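Long-range contacts in ribonuclease VapC2 (Rickettsia felis, PDB 3ZVK), which cleaves single-stranded RNA as the magnesium-dependent toxin of a type II toxin-antitoxin pair and inhibits growth when expressed in bacteria or yeast: residues T33-I39 against R67-F73; L41-Q45 against Q58-D62; T7-Y12 against V114-E120; I102-I107 against F121-L127. The protein carries 1 engineered substitution. One frame throughout, in Å; residues are numbered along the deposited sequence.

Overall arrangement
Four contacts of VapC2 show how differently the parts of a parallel sheet and its helices are joined. Partly buried contact 1 pairs the strands at one margin of the sheet by backbone hydrogen bonds, and buried contact 2 joins the two helices that connect those strands; both also reach a second toxin subunit. Contact 3, also buried, sets helix 7-16 on the end of strand 112-115 through a carboxylate, an amide and a water. Partly buried contact 4 presses helix 97-109 against the loop between strands 112-115 and 128-131, by packing without hydrogen bonds. Helix 38-50 is shared by contacts 1 and 2, whose centres lie about 12 Å apart, whereas contacts 2 and 4 sit on opposite sides of the chain's centre.

Contact 1 of 4, residues T33-I39 against R67-F73; sequences TIAISSI and RLEIIDF
L68 packs its CD2 4.2 Å from I36 CG2. E69 then uses both of its backbone polar groups: its N donates to I34 O (3.1 Å), and its O accepts from I36 N. I70 turns to the same face as I36, where the two CG1 atoms pack and its CG2 lies over the backbone of S38. I71 repeats the ladder, giving its N to I36 O (2.8 Å, 175° at the hydrogen) and taking S38 N on its O. Because its CG1 stands opposite the carbonyl carbon (chi1 -54°), CD1 comes to 3.6 Å from A35 CB on the other face. At F73, CB rests 3.9 Å from I39 CD1, while S38 OG bonds to F73 O of the second subunit. Strands 33-37 and 69-71, joined through helices 38-50 and 54-65, form a parallel beta-alpha-beta crossover at the margin of the PIN-domain sheet.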
loop_
_atom_site.group_PDB
_atom_site.type_symbol
_atom_site.label_atom_id
_atom_site.label_comp_id
_atom_site.label_asym_id
_atom_site.label_seq_id
_atom_site.Cartn_x
_atom_site.Cartn_y
_atom_site.Cartn_z
ATOM N N THR A 33 -16.893 -8.974 -24.627
ATOM C CA THR A 33 -16.932 -8.959 -23.167
ATOM C C THR A 33 -18.258 -8.394 -22.697
ATOM O O THR A 33 -18.627 -7.271 -23.058
ATOM C CB THR A 33 -15.770 -8.112 -22.607
ATOM O OG1 THR A 33 -14.519 -8.644 -23.056
ATOM C CG2 THR A 33 -15.774 -8.043 -21.089
ATOM N N ILE A 34 -18.969 -9.177 -21.870
ATOM C CA ILE A 34 -20.209 -8.753 -21.237
ATOM C C ILE A 34 -19.864 -8.218 -19.875
ATOM O O ILE A 34 -19.230 -8.922 -19.073
ATOM C CB ILE A 34 -21.287 -9.853 -21.216
ATOM C CG1 ILE A 34 -21.692 -10.187 -22.707
ATOM C CG2 ILE A 34 -22.530 -9.334 -20.410
ATOM C CD1 ILE A 34 -22.250 -11.478 -22.880
ATOM N N ALA A 35 -20.259 -6.956 -19.614
ATOM C CA ALA A 35 -19.987 -6.288 -18.333
ATOM C C ALA A 35 -21.136 -5.456 -17.781
ATOM O O ALA A 35 -22.140 -5.231 -18.459
ATOM C CB ALA A 35 -18.746 -5.420 -18.478
ATOM N N ILE A 36 -20.997 -5.014 -16.526
ATOM C CA ILE A 36 -21.878 -4.054 -15.840
ATOM C C ILE A 36 -21.017 -3.079 -15.088
ATOM O O ILE A 36 -19.942 -3.427 -14.610
ATOM C CB ILE A 36 -23.041 -4.599 -14.941
ATOM C CG1 ILE A 36 -22.543 -5.417 -13.732
ATOM C CG2 ILE A 36 -24.151 -5.286 -15.755
ATOM C CD1 ILE A 36 -23.521 -5.483 -12.571
ATOM N N SER A 37 -21.483 -1.861 -14.989
ATOM C CA SER A 37 -20.831 -0.814 -14.227
ATOM C C SER A 37 -21.069 -1.149 -12.759
ATOM O O SER A 37 -22.101 -1.717 -12.425
ATOM C CB SER A 37 -21.512 0.523 -14.532
ATOM O OG SER A 37 -20.882 1.572 -13.819
ATOM N N SER A 38 -20.141 -0.773 -11.878
ATOM C CA SER A 38 -20.347 -0.915 -10.441
ATOM C C SER A 38 -21.603 -0.081 -10.033
ATOM O O SER A 38 -22.257 -0.457 -9.056
ATOM C CB SER A 38 -19.108 -0.487 -9.660
ATOM O OG SER A 38 -18.658 0.820 -9.983
ATOM N N ILE A 39 -21.979 0.991 -10.837
ATOM C CA ILE A 39 -23.183 1.849 -10.653
ATOM C C ILE A 39 -24.487 1.033 -10.848
ATOM O O ILE A 39 -25.428 1.183 -10.081
ATOM C CB ILE A 39 -23.162 3.171 -11.508
ATOM C CG1 ILE A 39 -21.816 3.953 -11.408
ATOM C CG2 ILE A 39 -24.367 4.066 -11.180
ATOM C CD1 ILE A 39 -21.363 4.378 -9.961
ATOM N N ARG A 67 -21.221 -14.788 -14.974
ATOM C CA ARG A 67 -20.590 -14.754 -16.309
ATOM C C ARG A 67 -20.358 -13.323 -16.847
ATOM O O ARG A 67 -19.954 -13.155 -17.995
ATOM C CB ARG A 67 -21.291 -15.685 -17.300
ATOM C CG ARG A 67 -21.433 -17.102 -16.771
ATOM C CD ARG A 67 -21.866 -18.130 -17.806
ATOM N NE ARG A 67 -20.888 -18.329 -18.887
ATOM C CZ ARG A 67 -19.749 -19.000 -18.760
ATOM N NH1 ARG A 67 -19.419 -19.543 -17.601
ATOM N NH2 ARG A 67 -18.928 -19.121 -19.788
ATOM N N LEU A 68 -20.469 -12.326 -15.943
ATOM C CA LEU A 68 -20.317 -10.868 -16.138
ATOM C C LEU A 68 -18.993 -10.364 -15.558
ATOM O O LEU A 68 -18.521 -10.926 -14.617
ATOM C CB LEU A 68 -21.462 -10.116 -15.318
ATOM C CG LEU A 68 -22.529 -9.355 -16.101
ATOM C CD1 LEU A 68 -22.672 -9.900 -17.420
ATOM C CD2 LEU A 68 -23.866 -9.476 -15.481
ATOM N N GLU A 69 -18.470 -9.243 -16.059
ATOM C CA GLU A 69 -17.335 -8.535 -15.506
ATOM C C GLU A 69 -17.928 -7.270 -14.848
ATOM O O GLU A 69 -18.701 -6.553 -15.480
ATOM C CB GLU A 69 -16.368 -8.141 -16.621
ATOM C CG GLU A 69 -15.070 -7.507 -16.116
ATOM C CD GLU A 69 -14.000 -7.280 -17.175
ATOM O OE1 GLU A 69 -13.791 -8.181 -18.019
ATOM O OE2 GLU A 69 -13.353 -6.207 -17.146
ATOM N N ILE A 70 -17.630 -7.030 -13.567
ATOM C CA ILE A 70 -18.087 -5.816 -12.860
ATOM C C ILE A 70 -16.975 -4.767 -13.012
ATOM O O ILE A 70 -15.850 -5.002 -12.574
ATOM C CB ILE A 70 -18.485 -6.088 -11.386
ATOM C CG1 ILE A 70 -19.483 -7.269 -11.313
ATOM C CG2 ILE A 70 -19.073 -4.810 -10.739
ATOM C CD1 ILE A 70 -19.338 -8.072 -10.074
ATOM N N ILE A 71 -17.264 -3.673 -13.724
ATOM C CA ILE A 71 -16.270 -2.633 -13.987
ATOM C C ILE A 71 -16.474 -1.484 -13.022
ATOM O O ILE A 71 -17.567 -0.936 -12.949
ATOM C CB ILE A 71 -16.246 -2.170 -15.480
ATOM C CG1 ILE A 71 -16.064 -3.372 -16.454
ATOM C CG2 ILE A 71 -15.160 -1.084 -15.712
ATOM C CD1 ILE A 71 -16.151 -3.026 -17.937
ATOM N N ASP A 72 -15.420 -1.126 -12.281
ATOM C CA ASP A 72 -15.434 -0.029 -11.315
ATOM C C ASP A 72 -15.579 1.334 -12.006
ATOM O O ASP A 72 -15.010 1.538 -13.087
ATOM C CB ASP A 72 -14.159 -0.066 -10.450
ATOM C CG ASP A 72 -14.043 -1.310 -9.559
ATOM O OD1 ASP A 72 -15.089 -2.026 -9.362
ATOM O OD2 ASP A 72 -12.906 -1.588 -9.068
ATOM N N PHE A 73 -16.378 2.244 -11.408
ATOM C CA PHE A 73 -16.544 3.583 -11.977
ATOM C C PHE A 73 -15.252 4.335 -11.630
ATOM O O PHE A 73 -14.983 4.633 -10.470
ATOM C CB PHE A 73 -17.800 4.277 -11.441
ATOM C CG PHE A 73 -18.037 5.622 -12.073
ATOM C CD1 PHE A 73 -18.745 5.730 -13.257
ATOM C CD2 PHE A 73 -17.529 6.790 -11.489
ATOM C CE1 PHE A 73 -18.958 6.987 -13.857
ATOM C CE2 PHE A 73 -17.728 8.041 -12.087
ATOM C CZ PHE A 73 -18.433 8.133 -13.278
#

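Contact 2 of 4, residues L41-Q45 against Q58-D62; sequences LAELQ and QSKLD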
loop_
_atom_site.group_PDB
_atom_site.type_symbol
_atom_site.label_atom_id
_atom_site.label_comp_id
_atom_site.label_asym_id
_atom_site.label_seq_id
_atom_site.Cartn_x
_atom_site.Cartn_y
_atom_site.Cartn_z
ATOM N N LEU A 41 -24.568 -2.273 -10.424
ATOM C CA LEU A 41 -24.502 -3.178 -9.267
ATOM C C LEU A 41 -25.007 -2.530 -7.989
ATOM O O LEU A 41 -25.707 -3.186 -7.210
ATOM C CB LEU A 41 -23.113 -3.810 -9.102
ATOM C CG LEU A 41 -23.002 -4.895 -8.040
ATOM C CD1 LEU A 41 -23.991 -6.084 -8.287
ATOM C CD2 LEU A 41 -21.559 -5.265 -7.765
ATOM N N ALA A 42 -24.740 -1.218 -7.817
ATOM C CA ALA A 42 -25.239 -0.438 -6.682
ATOM C C ALA A 42 -26.767 -0.473 -6.710
ATOM O O ALA A 42 -27.392 -0.752 -5.688
ATOM C CB ALA A 42 -24.742 0.989 -6.768
ATOM N N GLU A 43 -27.371 -0.253 -7.897
ATOM C CA GLU A 43 -28.820 -0.279 -8.081
ATOM C C GLU A 43 -29.406 -1.677 -7.831
ATOM O O GLU A 43 -30.426 -1.798 -7.164
ATOM C CB GLU A 43 -29.202 0.227 -9.479
ATOM C CG GLU A 43 -28.886 1.693 -9.742
ATOM C CD GLU A 43 -29.751 2.736 -9.061
ATOM O OE1 GLU A 43 -30.954 2.480 -8.833
ATOM O OE2 GLU A 43 -29.212 3.813 -8.733
ATOM N N LEU A 44 -28.749 -2.719 -8.327
ATOM C CA LEU A 44 -29.185 -4.111 -8.151
ATOM C C LEU A 44 -29.092 -4.551 -6.678
ATOM O O LEU A 44 -30.003 -5.191 -6.161
ATOM C CB LEU A 44 -28.407 -5.059 -9.095
ATOM C CG LEU A 44 -28.576 -4.836 -10.611
ATOM C CD1 LEU A 44 -27.624 -5.733 -11.365
ATOM C CD2 LEU A 44 -30.058 -5.020 -11.090
ATOM N N GLN A 45 -28.021 -4.147 -5.982
ATOM C CA GLN A 45 -27.864 -4.408 -4.540
ATOM C C GLN A 45 -28.952 -3.680 -3.709
ATOM O O GLN A 45 -29.475 -4.241 -2.744
ATOM C CB GLN A 45 -26.450 -4.060 -4.063
ATOM C CG GLN A 45 -25.393 -5.147 -4.376
ATOM C CD GLN A 45 -25.633 -6.489 -3.690
ATOM O OE1 GLN A 45 -25.205 -7.512 -4.157
ATOM N NE2 GLN A 45 -26.372 -6.536 -2.591
ATOM N N GLN A 58 -30.669 -12.168 -3.614
ATOM C CA GLN A 58 -29.213 -12.088 -3.603
ATOM C C GLN A 58 -28.648 -13.257 -4.415
ATOM O O GLN A 58 -27.789 -13.043 -5.263
ATOM C CB GLN A 58 -28.658 -12.074 -2.175
ATOM C CG GLN A 58 -27.174 -11.760 -2.099
ATOM C CD GLN A 58 -26.776 -10.412 -2.651
ATOM O OE1 GLN A 58 -27.106 -9.379 -2.103
ATOM N NE2 GLN A 58 -25.962 -10.385 -3.676
ATOM N N SER A 59 -29.174 -14.488 -4.181
ATOM C CA SER A 59 -28.813 -15.709 -4.877
ATOM C C SER A 59 -28.949 -15.551 -6.377
ATOM O O SER A 59 -28.000 -15.876 -7.091
ATOM C CB SER A 59 -29.673 -16.876 -4.406
ATOM O OG SER A 59 -29.392 -17.184 -3.054
ATOM N N LYS A 60 -30.098 -15.037 -6.854
ATOM C CA LYS A 60 -30.389 -14.807 -8.269
ATOM C C LYS A 60 -29.419 -13.785 -8.860
ATOM O O LYS A 60 -28.897 -14.015 -9.943
ATOM C CB LYS A 60 -31.841 -14.316 -8.458
ATOM C CG LYS A 60 -32.903 -15.390 -8.391
ATOM C CD LYS A 60 -34.283 -14.745 -8.416
ATOM C CE LYS A 60 -34.837 -14.667 -9.821
ATOM N NZ LYS A 60 -36.143 -13.978 -9.868
ATOM N N LEU A 61 -29.157 -12.683 -8.138
ATOM C CA LEU A 61 -28.198 -11.662 -8.545
ATOM C C LEU A 61 -26.783 -12.284 -8.636
ATOM O O LEU A 61 -26.109 -12.053 -9.635
ATOM C CB LEU A 61 -28.240 -10.458 -7.563
ATOM C CG LEU A 61 -27.179 -9.335 -7.750
ATOM C CD1 LEU A 61 -27.199 -8.782 -9.167
ATOM C CD2 LEU A 61 -27.335 -8.242 -6.703
ATOM N N ASP A 62 -26.359 -13.096 -7.636
ATOM C CA ASP A 62 -25.039 -13.751 -7.615
ATOM C C ASP A 62 -24.840 -14.658 -8.846
ATOM O O ASP A 62 -23.765 -14.629 -9.448
ATOM C CB ASP A 62 -24.815 -14.549 -6.311
ATOM C CG ASP A 62 -24.774 -13.745 -5.015
ATOM O OD1 ASP A 62 -24.661 -12.498 -5.087
ATOM O OD2 ASP A 62 -24.845 -14.370 -3.918
#
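Q58 NE2 serves two acceptors at once, Q45 OE1 on the facing helix and D62 OD1 one turn further along its own. The bond to Q45 OE1 is 3.0 Å long with 161° at the hydrogen, and the one to D62 OD1, at 2.9 Å, arrives on the syn side but well out of the carboxylate plane. Q45 NE2 returns the favour by donating to Q58 OE1, again at 3.0 Å. The result is a reciprocal amide pair whose planes lie only 9° from each other, each oxygen met on an in-plane lone pair. Q58 reaches this position because its chain leaves opposite the backbone N and then bends at chi2 (61°), which turns the amide toward helix 38-50. Beside the pair, L61 divides its branches. CD1 packs 3.8 Å from L44 CD1, with L41 CD1 a little further off, and CD2 lies 3.4 Å from Q45 OE1. L33 of the antitoxin VapB packs on both glutamines. The helix segments run nearly antiparallel with axes 11.6 Å apart, a spacing bridged by long side chains. Since D62 OD1 accepts a hydrogen bond from Q58 NE2, it favours the orientation with the Q58 nitrogen facing D62, and through the pair probably sets the flip of Q45; its charge would probably also polarise the paired amides.

Contact 3 of 4, residues T7-Y12 against V114-E120; sequences TNICVY and VTNNIKE
The amide of N8 lies flat on the carboxylate of E120, the planes 19° apart and N8 CG 3.4 Å from E120 CD. Within this stack N8 OD1 and E120 OE1, both acceptors, do not bond to each other; the hydrogen bonds of the carboxylate go to other groups. At one end OE2 takes a weak but straight bond from N8 N (3.3 Å). At the other, OE1 accepts from T115 OG1 on its anti side and from a water 2.6 Å away. That water also accepts from I9 N and donates to V114 O (2.9 Å), tying the helix to the strand end. E120 spans the gap with an extended chain, and N117 OD1, accepting from E120 N, closes an Asx motif that shapes the loop. A second flat group, the amide of N116, stands steeply to the Y12 ring, with ND2 3.8 Å from Y12 CB; its OD1 bonds to Y21 OH. I9 CG1 packs on V114 CG1 at 3.8 Å. E120 lies close to the engineered G6, a position predicted to bind magnesium. Helix 7-16 thus packs against the C-terminal end of strand 112-115, itself bonded to strands 2-5 and 128-131, while T7 touches V40 and E43 of helix 38-50.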
loop_
_atom_site.group_PDB
_atom_site.type_symbol
_atom_site.label_atom_id
_atom_site.label_comp_id
_atom_site.label_asym_id
_atom_site.label_seq_id
_atom_site.Cartn_x
_atom_site.Cartn_y
_atom_site.Cartn_z
ATOM N N THR A 7 -29.316 -1.022 -16.104
ATOM C CA THR A 7 -30.071 -1.517 -14.950
ATOM C C THR A 7 -31.344 -2.254 -15.375
ATOM O O THR A 7 -31.591 -3.354 -14.873
ATOM C CB THR A 7 -30.328 -0.367 -13.950
ATOM O OG1 THR A 7 -29.069 0.251 -13.650
ATOM C CG2 THR A 7 -30.989 -0.843 -12.645
ATOM N N ASN A 8 -32.137 -1.649 -16.283
ATOM C CA ASN A 8 -33.386 -2.201 -16.799
ATOM C C ASN A 8 -33.202 -3.565 -17.437
ATOM O O ASN A 8 -34.002 -4.447 -17.158
ATOM C CB ASN A 8 -34.059 -1.241 -17.791
ATOM C CG ASN A 8 -34.542 0.099 -17.298
ATOM O OD1 ASN A 8 -34.950 0.920 -18.113
ATOM N ND2 ASN A 8 -34.644 0.352 -16.000
ATOM N N ILE A 9 -32.131 -3.761 -18.239
ATOM C CA ILE A 9 -31.794 -5.043 -18.865
ATOM C C ILE A 9 -31.561 -6.073 -17.780
ATOM O O ILE A 9 -32.115 -7.166 -17.876
ATOM C CB ILE A 9 -30.576 -4.921 -19.842
ATOM C CG1 ILE A 9 -31.023 -4.347 -21.211
ATOM C CG2 ILE A 9 -29.830 -6.242 -20.023
ATOM C CD1 ILE A 9 -31.891 -5.274 -22.151
ATOM N N CYS A 10 -30.769 -5.691 -16.726
ATOM C CA CYS A 10 -30.388 -6.558 -15.620
ATOM C C CYS A 10 -31.582 -6.994 -14.776
ATOM O O CYS A 10 -31.705 -8.197 -14.518
ATOM C CB CYS A 10 -29.276 -5.940 -14.787
ATOM S SG CYS A 10 -27.673 -5.870 -15.618
ATOM N N VAL A 11 -32.461 -6.026 -14.371
ATOM C CA VAL A 11 -33.689 -6.247 -13.603
ATOM C C VAL A 11 -34.668 -7.180 -14.368
ATOM O O VAL A 11 -35.162 -8.148 -13.787
ATOM C CB VAL A 11 -34.351 -4.921 -13.143
ATOM C CG1 VAL A 11 -35.723 -5.176 -12.486
ATOM C CG2 VAL A 11 -33.452 -4.175 -12.153
ATOM N N TYR A 12 -34.876 -6.931 -15.678
ATOM C CA TYR A 12 -35.732 -7.772 -16.536
ATOM C C TYR A 12 -35.182 -9.172 -16.697
ATOM O O TYR A 12 -35.960 -10.116 -16.694
ATOM C CB TYR A 12 -35.993 -7.121 -17.911
ATOM C CG TYR A 12 -37.231 -7.649 -18.592
ATOM C CD1 TYR A 12 -38.502 -7.202 -18.221
ATOM C CD2 TYR A 12 -37.140 -8.580 -19.623
ATOM C CE1 TYR A 12 -39.650 -7.685 -18.850
ATOM C CE2 TYR A 12 -38.280 -9.096 -20.232
ATOM C CZ TYR A 12 -39.535 -8.651 -19.837
ATOM O OH TYR A 12 -40.663 -9.146 -20.447
ATOM N N VAL A 114 -26.462 -1.490 -23.405
ATOM C CA VAL A 114 -27.626 -2.312 -23.671
ATOM C C VAL A 114 -28.821 -1.860 -22.866
ATOM O O VAL A 114 -28.762 -1.792 -21.642
ATOM C CB VAL A 114 -27.341 -3.813 -23.535
ATOM C CG1 VAL A 114 -28.527 -4.635 -24.025
ATOM C CG2 VAL A 114 -26.053 -4.216 -24.266
ATOM N N THR A 115 -29.916 -1.568 -23.583
ATOM C CA THR A 115 -31.148 -1.053 -23.039
ATOM C C THR A 115 -32.379 -1.918 -23.336
ATOM O O THR A 115 -32.308 -2.802 -24.176
ATOM C CB THR A 115 -31.282 0.441 -23.364
ATOM O OG1 THR A 115 -32.307 0.985 -22.528
ATOM C CG2 THR A 115 -31.556 0.709 -24.843
ATOM N N ASN A 116 -33.486 -1.642 -22.607
ATOM C CA ASN A 116 -34.827 -2.270 -22.552
ATOM C C ASN A 116 -35.916 -1.388 -23.231
ATOM O O ASN A 116 -37.008 -1.880 -23.532
ATOM C CB ASN A 116 -35.236 -2.340 -21.034
ATOM C CG ASN A 116 -35.556 -3.711 -20.513
ATOM O OD1 ASN A 116 -34.922 -4.694 -20.845
ATOM N ND2 ASN A 116 -36.484 -3.802 -19.603
ATOM N N ASN A 117 -35.661 -0.061 -23.324
ATOM C CA ASN A 117 -36.583 0.963 -23.815
ATOM C C ASN A 117 -35.880 2.263 -24.238
ATOM O O ASN A 117 -34.713 2.500 -23.907
ATOM C CB ASN A 117 -37.666 1.283 -22.744
ATOM C CG ASN A 117 -37.145 1.472 -21.335
ATOM O OD1 ASN A 117 -36.281 2.316 -21.062
ATOM N ND2 ASN A 117 -37.667 0.682 -20.404
ATOM N N ILE A 118 -36.636 3.124 -24.939
ATOM C CA ILE A 118 -36.188 4.428 -25.445
ATOM C C ILE A 118 -36.095 5.510 -24.348
ATOM O O ILE A 118 -35.353 6.487 -24.507
ATOM C CB ILE A 118 -37.014 4.880 -26.684
ATOM C CG1 ILE A 118 -38.540 4.912 -26.389
ATOM C CG2 ILE A 118 -36.690 3.993 -27.888
ATOM C CD1 ILE A 118 -39.352 5.979 -27.192
ATOM N N LYS A 119 -36.829 5.325 -23.239
ATOM C CA LYS A 119 -36.820 6.292 -22.141
ATOM C C LYS A 119 -35.530 6.262 -21.304
ATOM O O LYS A 119 -35.005 7.332 -21.006
ATOM C CB LYS A 119 -38.083 6.186 -21.264
ATOM N N GLU A 120 -35.011 5.062 -20.944
ATOM C CA GLU A 120 -33.800 4.894 -20.111
ATOM C C GLU A 120 -32.625 5.820 -20.506
ATOM O O GLU A 120 -32.151 6.578 -19.656
ATOM C CB GLU A 120 -33.374 3.414 -20.034
ATOM C CG GLU A 120 -32.490 3.069 -18.838
ATOM C CD GLU A 120 -31.950 1.645 -18.784
ATOM O OE1 GLU A 120 -32.073 0.917 -19.797
ATOM O OE2 GLU A 120 -31.378 1.266 -17.736
HETATM O O HOH W 1 -30.839 -1.406 -19.601
#

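Contact 4 of 4, residues I102-I107 against F121-L127; sequences IASHAI and FKRIPNL
L127 meets I107 by virtue of two torsions: the first (-178°) carries CG away from the backbone N, and the second (83°) swings CD1 to the helix, 3.7 Å from I107 CG1. In F121 the ring stands opposite the carbonyl carbon (chi1 -52°), which points it at the start of the same segment. There CZ lies 3.7 Å from I102 CG2, and CD1 lies 4.0 Å from A103 CB, so the ring fits against two successive helix residues. The same L127 CD1 also touches A106 CB at 3.9 Å and A103 O at 3.5 Å. I107 runs across L127 at about a right angle, its CD1 lying near P125 O and its CG1 near N126 O. Those oxygens belong to a type II turn from I124 to L127, which brings L127 back to the helix, with N126 at a positive phi. No hydrogen bond links the two segments, which meet by van der Waals packing of mostly apolar groups. F121 also packs on L113 and T115. The loop between the parallel strands 112-115 and 128-131 is thereby held to helix 97-109, an alpha/beta packing within the PIN domain.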
loop_
_atom_site.group_PDB
_atom_site.type_symbol
_atom_site.label_atom_id
_atom_site.label_comp_id
_atom_site.label_asym_id
_atom_site.label_seq_id
_atom_site.Cartn_x
_atom_site.Cartn_y
_atom_site.Cartn_z
ATOM N N ILE A 102 -23.987 5.786 -15.477
ATOM C CA ILE A 102 -23.992 4.548 -16.245
ATOM C C ILE A 102 -23.616 4.825 -17.696
ATOM O O ILE A 102 -22.755 4.119 -18.216
ATOM C CB ILE A 102 -25.353 3.790 -16.072
ATOM C CG1 ILE A 102 -25.436 3.183 -14.650
ATOM C CG2 ILE A 102 -25.535 2.680 -17.129
ATOM C CD1 ILE A 102 -26.858 3.168 -14.022
ATOM N N ALA A 103 -24.237 5.852 -18.329
ATOM C CA ALA A 103 -24.015 6.272 -19.722
ATOM C C ALA A 103 -22.595 6.784 -19.916
ATOM O O ALA A 103 -21.930 6.377 -20.873
ATOM C CB ALA A 103 -25.037 7.334 -20.130
ATOM N N SER A 104 -22.114 7.618 -18.967
ATOM C CA SER A 104 -20.753 8.194 -18.922
ATOM C C SER A 104 -19.711 7.090 -18.948
ATOM O O SER A 104 -18.686 7.226 -19.604
ATOM C CB SER A 104 -20.553 8.980 -17.627
ATOM O OG SER A 104 -21.450 10.074 -17.594
ATOM N N HIS A 105 -19.974 6.022 -18.176
ATOM C CA HIS A 105 -19.137 4.840 -18.001
ATOM C C HIS A 105 -19.011 4.075 -19.313
ATOM O O HIS A 105 -17.889 3.750 -19.685
ATOM C CB HIS A 105 -19.655 3.949 -16.853
ATOM C CG HIS A 105 -18.609 3.039 -16.287
ATOM N ND1 HIS A 105 -18.867 2.253 -15.191
ATOM C CD2 HIS A 105 -17.343 2.806 -16.696
ATOM C CE1 HIS A 105 -17.755 1.586 -14.951
ATOM N NE2 HIS A 105 -16.807 1.900 -15.819
ATOM N N ALA A 106 -20.135 3.833 -20.039
ATOM C CA ALA A 106 -20.103 3.172 -21.349
ATOM C C ALA A 106 -19.308 4.037 -22.345
ATOM O O ALA A 106 -18.469 3.501 -23.067
ATOM C CB ALA A 106 -21.517 2.918 -21.863
ATOM N N ILE A 107 -19.515 5.372 -22.335
ATOM C CA ILE A 107 -18.798 6.299 -23.206
ATOM C C ILE A 107 -17.295 6.206 -22.929
ATOM O O ILE A 107 -16.513 6.037 -23.866
ATOM C CB ILE A 107 -19.359 7.762 -23.125
ATOM C CG1 ILE A 107 -20.772 7.876 -23.692
ATOM C CG2 ILE A 107 -18.448 8.755 -23.871
ATOM C CD1 ILE A 107 -21.598 9.091 -23.223
ATOM N N PHE A 121 -32.192 5.774 -21.790
ATOM C CA PHE A 121 -31.112 6.607 -22.341
ATOM C C PHE A 121 -31.646 7.211 -23.609
ATOM O O PHE A 121 -31.784 6.520 -24.627
ATOM C CB PHE A 121 -29.820 5.800 -22.577
ATOM C CG PHE A 121 -29.373 5.034 -21.370
ATOM C CD1 PHE A 121 -28.705 5.671 -20.335
ATOM C CD2 PHE A 121 -29.654 3.682 -21.245
ATOM C CE1 PHE A 121 -28.298 4.961 -19.200
ATOM C CE2 PHE A 121 -29.236 2.968 -20.119
ATOM C CZ PHE A 121 -28.576 3.618 -19.092
ATOM N N LYS A 122 -32.025 8.481 -23.533
ATOM C CA LYS A 122 -32.704 9.163 -24.625
ATOM C C LYS A 122 -31.869 9.655 -25.798
ATOM O O LYS A 122 -31.515 8.879 -26.693
ATOM C CB LYS A 122 -33.607 10.257 -24.068
ATOM C CG LYS A 122 -34.969 9.744 -23.664
ATOM N N ARG A 123 -31.650 10.972 -25.832
ATOM C CA ARG A 123 -30.906 11.697 -26.856
ATOM C C ARG A 123 -29.598 12.069 -26.164
ATOM O O ARG A 123 -29.407 13.199 -25.712
ATOM C CB ARG A 123 -31.725 12.928 -27.334
ATOM C CG ARG A 123 -31.088 13.785 -28.426
ATOM C CD ARG A 123 -31.359 15.254 -28.148
ATOM N NE ARG A 123 -31.824 15.975 -29.337
ATOM C CZ ARG A 123 -32.314 17.212 -29.326
ATOM N NH1 ARG A 123 -32.428 17.879 -28.183
ATOM N NH2 ARG A 123 -32.706 17.787 -30.457
ATOM N N ILE A 124 -28.746 11.054 -25.998
ATOM C CA ILE A 124 -27.449 11.157 -25.347
ATOM C C ILE A 124 -26.325 11.038 -26.390
ATOM O O ILE A 124 -26.227 10.029 -27.101
ATOM C CB ILE A 124 -27.299 10.266 -24.064
ATOM C CG1 ILE A 124 -27.344 8.753 -24.341
ATOM C CG2 ILE A 124 -28.298 10.659 -22.962
ATOM C CD1 ILE A 124 -28.598 8.140 -25.145
ATOM N N PRO A 125 -25.561 12.143 -26.576
ATOM C CA PRO A 125 -24.525 12.173 -27.618
ATOM C C PRO A 125 -23.308 11.310 -27.308
ATOM O O PRO A 125 -22.961 11.113 -26.141
ATOM C CB PRO A 125 -24.155 13.663 -27.700
ATOM C CG PRO A 125 -25.261 14.388 -26.964
ATOM C CD PRO A 125 -25.640 13.446 -25.888
ATOM N N ASN A 126 -22.654 10.815 -28.384
ATOM C CA ASN A 126 -21.453 9.961 -28.353
ATOM C C ASN A 126 -21.662 8.575 -27.695
ATOM O O ASN A 126 -20.680 7.867 -27.438
ATOM C CB ASN A 126 -20.216 10.689 -27.757
ATOM C CG ASN A 126 -20.104 12.170 -28.046
ATOM O OD1 ASN A 126 -20.071 12.630 -29.201
ATOM N ND2 ASN A 126 -19.999 12.940 -26.977
ATOM N N LEU A 127 -22.929 8.174 -27.466
ATOM C CA LEU A 127 -23.246 6.896 -26.845
ATOM C C LEU A 127 -23.764 5.865 -27.833
ATOM O O LEU A 127 -24.755 6.103 -28.517
ATOM C CB LEU A 127 -24.212 7.092 -25.652
ATOM C CG LEU A 127 -24.624 5.856 -24.855
ATOM C CD1 LEU A 127 -23.613 5.501 -23.822
ATOM C CD2 LEU A 127 -25.888 6.088 -24.131
#